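Mandelate racemase/muconate lactonizing enzyme, C-terminal domain protein (Paracoccus denitrificans, PDB 4DWD) binds magnesium and is probably a hydro-lyase of the enolase superfamily. Local coordinates at residues P127-G133 with P322-D327; A158-D164 with V193-N199. All blocks are in the same frame, centred on the assembly; numbering follows the deposited sequence.

Contact 1. Residues P127-G133 with P322-D327; sequences PCYSSIG and PVELAD
Four backbone hydrogen bonds join strand 127-132 to strand 323-325 in parallel, closing the (β/α)-barrel of the enolase superfamily where a strand from its end meets the first: Val323 N to Pro127 O 2.9 Å, Tyr129 N to Val323 O 2.9 Å, Leu325 N to Tyr129 O 3.0 Å and Ser131 N to Leu325 O 2.8 Å. Cys128, Tyr129 and Ser130 bridge Val323, Glu324 and Leu325; the axes cross at -39°, 4.7 Å apart. The small Ser131 (chi1 t) gives its hydroxyl, OG, to Glu324 OE2 at 2.7 Å, the extended t,t glutamate bringing its carboxylate there. Past the strands, Asp327 (chi1 m) accepts Gly133 N at OD2, 2.8 Å. Tyr129, chi1 p, lays its ring over the Glu324 backbone, a CH-pi contact with CA 3.9 Å from the centroid, while its OH bonds to Lys160. On the other face, Cys128 and Leu325 pack against Phe347. Just before strand 323-325 the compact Pro322 ring packs in, its CB 3.9 Å from Tyr129 CB and 4.2 Å from Pro127 CB.

Contact 2. Residues A158-D164 with V193-N199; sequences AVKIRWD and VIGFDAN
At Ala158 the small CB lies 3.7 Å from Val193 CG1. Val159 bonds through both its N, to Val193 O (3.0 Å), and its O, from Gly195 N (2.8 Å). Lys160 pairs in parallel with Gly195, CA atoms 4.3 Å apart; glycine suits this face, since a CB would sit 3.6 Å from Lys160 CG. The long t,t,p,t lysine carries NZ to Tyr129 and Glu223, with a long salt bridge to Asp197 OD2 at 3.7 Å. Ile161 continues the ladder, N to Gly195 O 3.0 Å and O to Asp197 N 2.8 Å; its branched side chain, chi1 p, puts CD1 4.2 Å from Phe196 CD2. These strands, crossing at -19° with axes 4.6 Å apart, belong to a beta-alpha-beta unit of the barrel with helix 174-188; Asp197, Glu223 and Glu249 form a Ca(2+) site seen crystallographically in this protein, though unoccupied in this chain. Arg162 reaches Asp327 with NH1, its CD 3.5 Å from Asp197 OD2. Trp163 N donates to Asp197 O (3.0 Å), and its indole's six-membered ring stacks offset on Phe196, centroids 4.2 Å apart, planes at 26°. Asp164, left-handed (48/49), donates N to Asn199 OD1 at 2.9 Å; Asn199 N closes an Asx turn on Asp197 OD1, 3.0 Å.

How the contacts relate
The two contacts lie about 9 Å apart, centre to centre, in the sheet that forms the barrel wall, where strands 125-132 and 158-162 are neighbours. The local strand order is therefore 323-325, 125-132, 158-162, 194-197. Along the chain, both segments of contact 2 fall between those of contact 1: contact 2 joins successive strands, its segments 29 residues apart at their closest ends, whereas those of contact 1 are 189 apart, bringing a late strand beside an early one. Ile132 O probably accepts a hydrogen bond from Arg162 N, 2.7 Å away, and Arg162 NH1 meets Asp327 OD1 at 2.8 Å in a salt bridge. Tyr129 and Lys160 both lie close to metal-site residue Glu223, consistent with the pairings together framing that site.

Contact 1. Residues P127-G133 with P322-D327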
loop_
_atom_site.group_PDB
_atom_site.type_symbol
_atom_site.label_atom_id
_atom_site.label_comp_id
_atom_site.label_asym_id
_atom_site.label_seq_id
_atom_site.Cartn_x
_atom_site.Cartn_y
_atom_site.Cartn_z
ATOM N N PRO B 127 -28.225 9.565 -27.472
ATOM C CA PRO B 127 -27.262 9.490 -28.577
ATOM C C PRO B 127 -26.695 8.085 -28.746
ATOM O O PRO B 127 -26.564 7.348 -27.764
ATOM C CB PRO B 127 -26.159 10.467 -28.157
ATOM C CG PRO B 127 -26.293 10.583 -26.678
ATOM C CD PRO B 127 -27.758 10.443 -26.386
ATOM N N CYS B 128 -26.369 7.722 -29.983
ATOM C CA CYS B 128 -25.752 6.424 -30.255
ATOM C C CYS B 128 -24.277 6.558 -30.657
ATOM O O CYS B 128 -23.830 7.638 -31.058
ATOM C CB CYS B 128 -26.528 5.666 -31.343
ATOM S SG CYS B 128 -26.223 6.213 -33.044
ATOM N N TYR B 129 -23.517 5.472 -30.520
ATOM C CA TYR B 129 -22.215 5.378 -31.185
ATOM C C TYR B 129 -22.190 4.164 -32.096
ATOM O O TYR B 129 -22.713 3.105 -31.740
ATOM C CB TYR B 129 -21.040 5.406 -30.185
ATOM C CG TYR B 129 -20.712 4.155 -29.377
ATOM C CD1 TYR B 129 -19.958 3.122 -29.929
ATOM C CD2 TYR B 129 -21.095 4.041 -28.029
ATOM C CE1 TYR B 129 -19.611 2.004 -29.181
ATOM C CE2 TYR B 129 -20.754 2.920 -27.273
ATOM C CZ TYR B 129 -20.013 1.908 -27.859
ATOM O OH TYR B 129 -19.656 0.796 -27.141
ATOM N N SER B 130 -21.617 4.329 -33.287
ATOM C CA SER B 130 -21.487 3.227 -34.230
ATOM C C SER B 130 -20.338 2.345 -33.780
ATOM O O SER B 130 -19.179 2.792 -33.738
ATOM C CB SER B 130 -21.212 3.745 -35.645
ATOM O OG SER B 130 -22.282 4.538 -36.123
ATOM N N SER B 131 -20.669 1.105 -33.436
ATOM C CA SER B 131 -19.701 0.141 -32.940
ATOM C C SER B 131 -19.423 -0.839 -34.077
ATOM O O SER B 131 -20.295 -1.629 -34.442
ATOM C CB SER B 131 -20.277 -0.560 -31.719
ATOM O OG SER B 131 -19.311 -1.383 -31.105
ATOM N N ILE B 132 -18.214 -0.757 -34.632
ATOM C CA ILE B 132 -17.848 -1.411 -35.891
ATOM C C ILE B 132 -16.782 -2.470 -35.648
ATOM O O ILE B 132 -15.630 -2.148 -35.324
ATOM C CB ILE B 132 -17.341 -0.359 -36.891
ATOM C CG1 ILE B 132 -18.391 0.760 -37.004
ATOM C CG2 ILE B 132 -16.966 -1.011 -38.220
ATOM C CD1 ILE B 132 -17.958 1.977 -37.775
ATOM N N GLY B 133 -17.166 -3.732 -35.811
ATOM C CA GLY B 133 -16.296 -4.850 -35.449
ATOM C C GLY B 133 -15.525 -5.428 -36.613
ATOM O O GLY B 133 -15.669 -4.980 -37.750
ATOM N N PRO B 322 -22.066 7.634 -25.559
ATOM C CA PRO B 322 -23.342 7.255 -26.145
ATOM C C PRO B 322 -23.697 5.777 -25.965
ATOM O O PRO B 322 -22.905 4.993 -25.459
ATOM C CB PRO B 322 -23.150 7.556 -27.634
ATOM C CG PRO B 322 -21.952 8.435 -27.712
ATOM C CD PRO B 322 -21.076 7.980 -26.592
ATOM N N VAL B 323 -24.900 5.429 -26.404
ATOM C CA VAL B 323 -25.404 4.051 -26.395
ATOM C C VAL B 323 -24.796 3.239 -27.542
ATOM O O VAL B 323 -24.793 3.669 -28.693
ATOM C CB VAL B 323 -26.938 4.057 -26.555
ATOM C CG1 VAL B 323 -27.480 2.632 -26.605
ATOM C CG2 VAL B 323 -27.593 4.833 -25.419
ATOM N N GLU B 324 -24.300 2.045 -27.233
ATOM C CA GLU B 324 -23.716 1.180 -28.259
ATOM C C GLU B 324 -24.721 0.701 -29.308
ATOM O O GLU B 324 -25.802 0.204 -28.972
ATOM C CB GLU B 324 -23.026 -0.025 -27.620
ATOM C CG GLU B 324 -22.295 -0.870 -28.661
ATOM C CD GLU B 324 -21.310 -1.872 -28.090
ATOM O OE1 GLU B 324 -21.352 -2.176 -26.884
ATOM O OE2 GLU B 324 -20.506 -2.391 -28.887
ATOM N N LEU B 325 -24.338 0.866 -30.575
ATOM C CA LEU B 325 -25.051 0.316 -31.727
ATOM C C LEU B 325 -24.084 -0.530 -32.558
ATOM O O LEU B 325 -23.280 -0.013 -33.355
ATOM C CB LEU B 325 -25.708 1.419 -32.566
ATOM C CG LEU B 325 -26.447 0.929 -33.827
ATOM C CD1 LEU B 325 -27.638 0.047 -33.452
ATOM C CD2 LEU B 325 -26.884 2.118 -34.665
ATOM N N ALA B 326 -24.162 -1.842 -32.354
ATOM C CA ALA B 326 -23.190 -2.765 -32.944
ATOM C C ALA B 326 -23.597 -3.287 -34.330
ATOM O O ALA B 326 -24.660 -2.944 -34.852
ATOM C CB ALA B 326 -22.888 -3.909 -31.981
ATOM N N ASP B 327 -22.739 -4.129 -34.904
ATOM C CA ASP B 327 -22.874 -4.596 -36.283
ATOM C C ASP B 327 -24.163 -5.347 -36.554
ATOM O O ASP B 327 -24.703 -6.023 -35.688
ATOM C CB ASP B 327 -21.697 -5.500 -36.652
ATOM C CG ASP B 327 -20.365 -4.950 -36.166
ATOM O OD1 ASP B 327 -20.116 -5.023 -34.946
ATOM O OD2 ASP B 327 -19.580 -4.460 -37.003
HETATM O O HOH W 1 -18.347 -5.161 -39.458
#

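Contact 2. Residues A158-D164 with V193-N199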
loop_
_atom_site.group_PDB
_atom_site.type_symbol
_atom_site.label_atom_id
_atom_site.label_comp_id
_atom_site.label_asym_id
_atom_site.label_seq_id
_atom_site.Cartn_x
_atom_site.Cartn_y
_atom_site.Cartn_z
ATOM N N ALA B 158 -20.442 9.268 -31.776
ATOM C CA ALA B 158 -19.087 8.711 -31.633
ATOM C C ALA B 158 -18.960 7.453 -32.485
ATOM O O ALA B 158 -19.962 6.897 -32.924
ATOM C CB ALA B 158 -18.771 8.408 -30.171
ATOM N N VAL B 159 -17.728 7.015 -32.728
ATOM C CA VAL B 159 -17.457 5.777 -33.467
ATOM C C VAL B 159 -16.523 4.914 -32.628
ATOM O O VAL B 159 -15.601 5.445 -32.025
ATOM C CB VAL B 159 -16.777 6.084 -34.820
ATOM C CG1 VAL B 159 -16.265 4.807 -35.476
ATOM C CG2 VAL B 159 -17.754 6.817 -35.731
ATOM N N LYS B 160 -16.769 3.604 -32.572
ATOM C CA LYS B 160 -15.809 2.695 -31.937
ATOM C C LYS B 160 -15.431 1.640 -32.945
ATOM O O LYS B 160 -16.313 1.011 -33.536
ATOM C CB LYS B 160 -16.403 2.042 -30.676
ATOM C CG LYS B 160 -15.401 1.211 -29.880
ATOM C CD LYS B 160 -15.983 0.623 -28.610
ATOM C CE LYS B 160 -16.746 -0.659 -28.895
ATOM N NZ LYS B 160 -17.516 -1.121 -27.703
ATOM N N ILE B 161 -14.130 1.470 -33.158
ATOM C CA ILE B 161 -13.620 0.411 -34.037
ATOM C C ILE B 161 -13.105 -0.750 -33.184
ATOM O O ILE B 161 -12.268 -0.563 -32.293
ATOM C CB ILE B 161 -12.555 0.925 -35.041
ATOM C CG1 ILE B 161 -11.474 1.781 -34.340
ATOM C CG2 ILE B 161 -13.264 1.733 -36.123
ATOM C CD1 ILE B 161 -10.340 2.230 -35.257
ATOM N N ARG B 162 -13.635 -1.940 -33.444
ATOM C CA ARG B 162 -13.311 -3.129 -32.640
ATOM C C ARG B 162 -12.549 -4.127 -33.483
ATOM O O ARG B 162 -12.772 -4.228 -34.691
ATOM C CB ARG B 162 -14.583 -3.806 -32.101
ATOM C CG ARG B 162 -15.701 -2.863 -31.678
ATOM C CD ARG B 162 -16.757 -3.571 -30.824
ATOM N NE ARG B 162 -17.185 -4.818 -31.455
ATOM C CZ ARG B 162 -18.134 -4.914 -32.385
ATOM N NH1 ARG B 162 -18.811 -3.838 -32.785
ATOM N NH2 ARG B 162 -18.411 -6.096 -32.915
ATOM N N TRP B 163 -11.675 -4.891 -32.838
ATOM C CA TRP B 163 -10.784 -5.785 -33.557
ATOM C C TRP B 163 -11.322 -7.148 -33.794
ATOM O O TRP B 163 -11.227 -7.667 -34.914
ATOM C CB TRP B 163 -9.398 -5.800 -32.906
ATOM C CG TRP B 163 -8.466 -5.005 -33.765
ATOM C CD1 TRP B 163 -7.330 -5.461 -34.425
ATOM C CD2 TRP B 163 -8.621 -3.609 -34.181
ATOM N NE1 TRP B 163 -6.775 -4.463 -35.177
ATOM C CE2 TRP B 163 -7.505 -3.325 -35.081
ATOM C CE3 TRP B 163 -9.542 -2.593 -33.902
ATOM C CZ2 TRP B 163 -7.322 -2.067 -35.652
ATOM C CZ3 TRP B 163 -9.352 -1.337 -34.481
ATOM C CH2 TRP B 163 -8.272 -1.083 -35.351
ATOM N N ASP B 164 -11.894 -7.739 -32.752
ATOM C CA ASP B 164 -12.411 -9.103 -32.819
ATOM C C ASP B 164 -11.423 -10.097 -33.440
ATOM O O ASP B 164 -11.783 -10.879 -34.328
ATOM C CB ASP B 164 -13.757 -9.121 -33.548
ATOM C CG ASP B 164 -14.795 -8.311 -32.823
ATOM O OD1 ASP B 164 -15.041 -8.628 -31.639
ATOM O OD2 ASP B 164 -15.328 -7.347 -33.415
ATOM N N VAL B 193 -15.299 11.973 -31.950
ATOM C CA VAL B 193 -15.082 11.130 -30.779
ATOM C C VAL B 193 -14.925 9.681 -31.265
ATOM O O VAL B 193 -15.856 9.121 -31.845
ATOM C CB VAL B 193 -16.271 11.230 -29.806
ATOM C CG1 VAL B 193 -16.034 10.351 -28.594
ATOM C CG2 VAL B 193 -16.501 12.678 -29.399
ATOM N N ILE B 194 -13.742 9.099 -31.052
ATOM C CA ILE B 194 -13.453 7.748 -31.541
ATOM C C ILE B 194 -12.903 6.882 -30.413
ATOM O O ILE B 194 -11.999 7.303 -29.684
ATOM C CB ILE B 194 -12.414 7.737 -32.691
ATOM C CG1 ILE B 194 -12.566 8.970 -33.613
ATOM C CG2 ILE B 194 -12.512 6.426 -33.469
ATOM C CD1 ILE B 194 -11.518 9.055 -34.715
ATOM N N GLY B 195 -13.471 5.689 -30.268
ATOM C CA GLY B 195 -12.950 4.682 -29.338
ATOM C C GLY B 195 -12.316 3.526 -30.098
ATOM O O GLY B 195 -12.614 3.286 -31.277
ATOM N N PHE B 196 -11.438 2.801 -29.413
ATOM C CA PHE B 196 -10.737 1.664 -29.994
ATOM C C PHE B 196 -10.946 0.491 -29.047
ATOM O O PHE B 196 -10.630 0.594 -27.856
ATOM C CB PHE B 196 -9.250 2.029 -30.115
ATOM C CG PHE B 196 -8.384 0.976 -30.771
ATOM C CD1 PHE B 196 -8.070 -0.217 -30.113
ATOM C CD2 PHE B 196 -7.820 1.207 -32.026
ATOM C CE1 PHE B 196 -7.240 -1.168 -30.703
ATOM C CE2 PHE B 196 -6.998 0.258 -32.615
ATOM C CZ PHE B 196 -6.712 -0.937 -31.960
ATOM N N ASP B 197 -11.477 -0.612 -29.572
ATOM C CA ASP B 197 -11.730 -1.806 -28.767
ATOM C C ASP B 197 -10.774 -2.899 -29.232
ATOM O O ASP B 197 -10.895 -3.413 -30.351
ATOM C CB ASP B 197 -13.201 -2.209 -28.928
ATOM C CG ASP B 197 -13.614 -3.374 -28.034
ATOM O OD1 ASP B 197 -12.760 -4.057 -27.459
ATOM O OD2 ASP B 197 -14.831 -3.602 -27.938
ATOM N N ALA B 198 -9.802 -3.220 -28.381
ATOM C CA ALA B 198 -8.794 -4.231 -28.682
ATOM C C ALA B 198 -9.292 -5.667 -28.596
ATOM O O ALA B 198 -8.603 -6.581 -29.065
ATOM C CB ALA B 198 -7.589 -4.058 -27.767
ATOM N N ASN B 199 -10.455 -5.877 -27.973
ATOM C CA ASN B 199 -10.967 -7.239 -27.762
ATOM C C ASN B 199 -9.855 -8.154 -27.245
ATOM O O ASN B 199 -9.644 -9.261 -27.748
ATOM C CB ASN B 199 -11.624 -7.791 -29.038
ATOM C CG ASN B 199 -12.839 -6.990 -29.451
ATOM O OD1 ASN B 199 -12.807 -6.264 -30.449
ATOM N ND2 ASN B 199 -13.910 -7.096 -28.681
HETATM O O HOH W 2 -16.686 -7.263 -30.194
#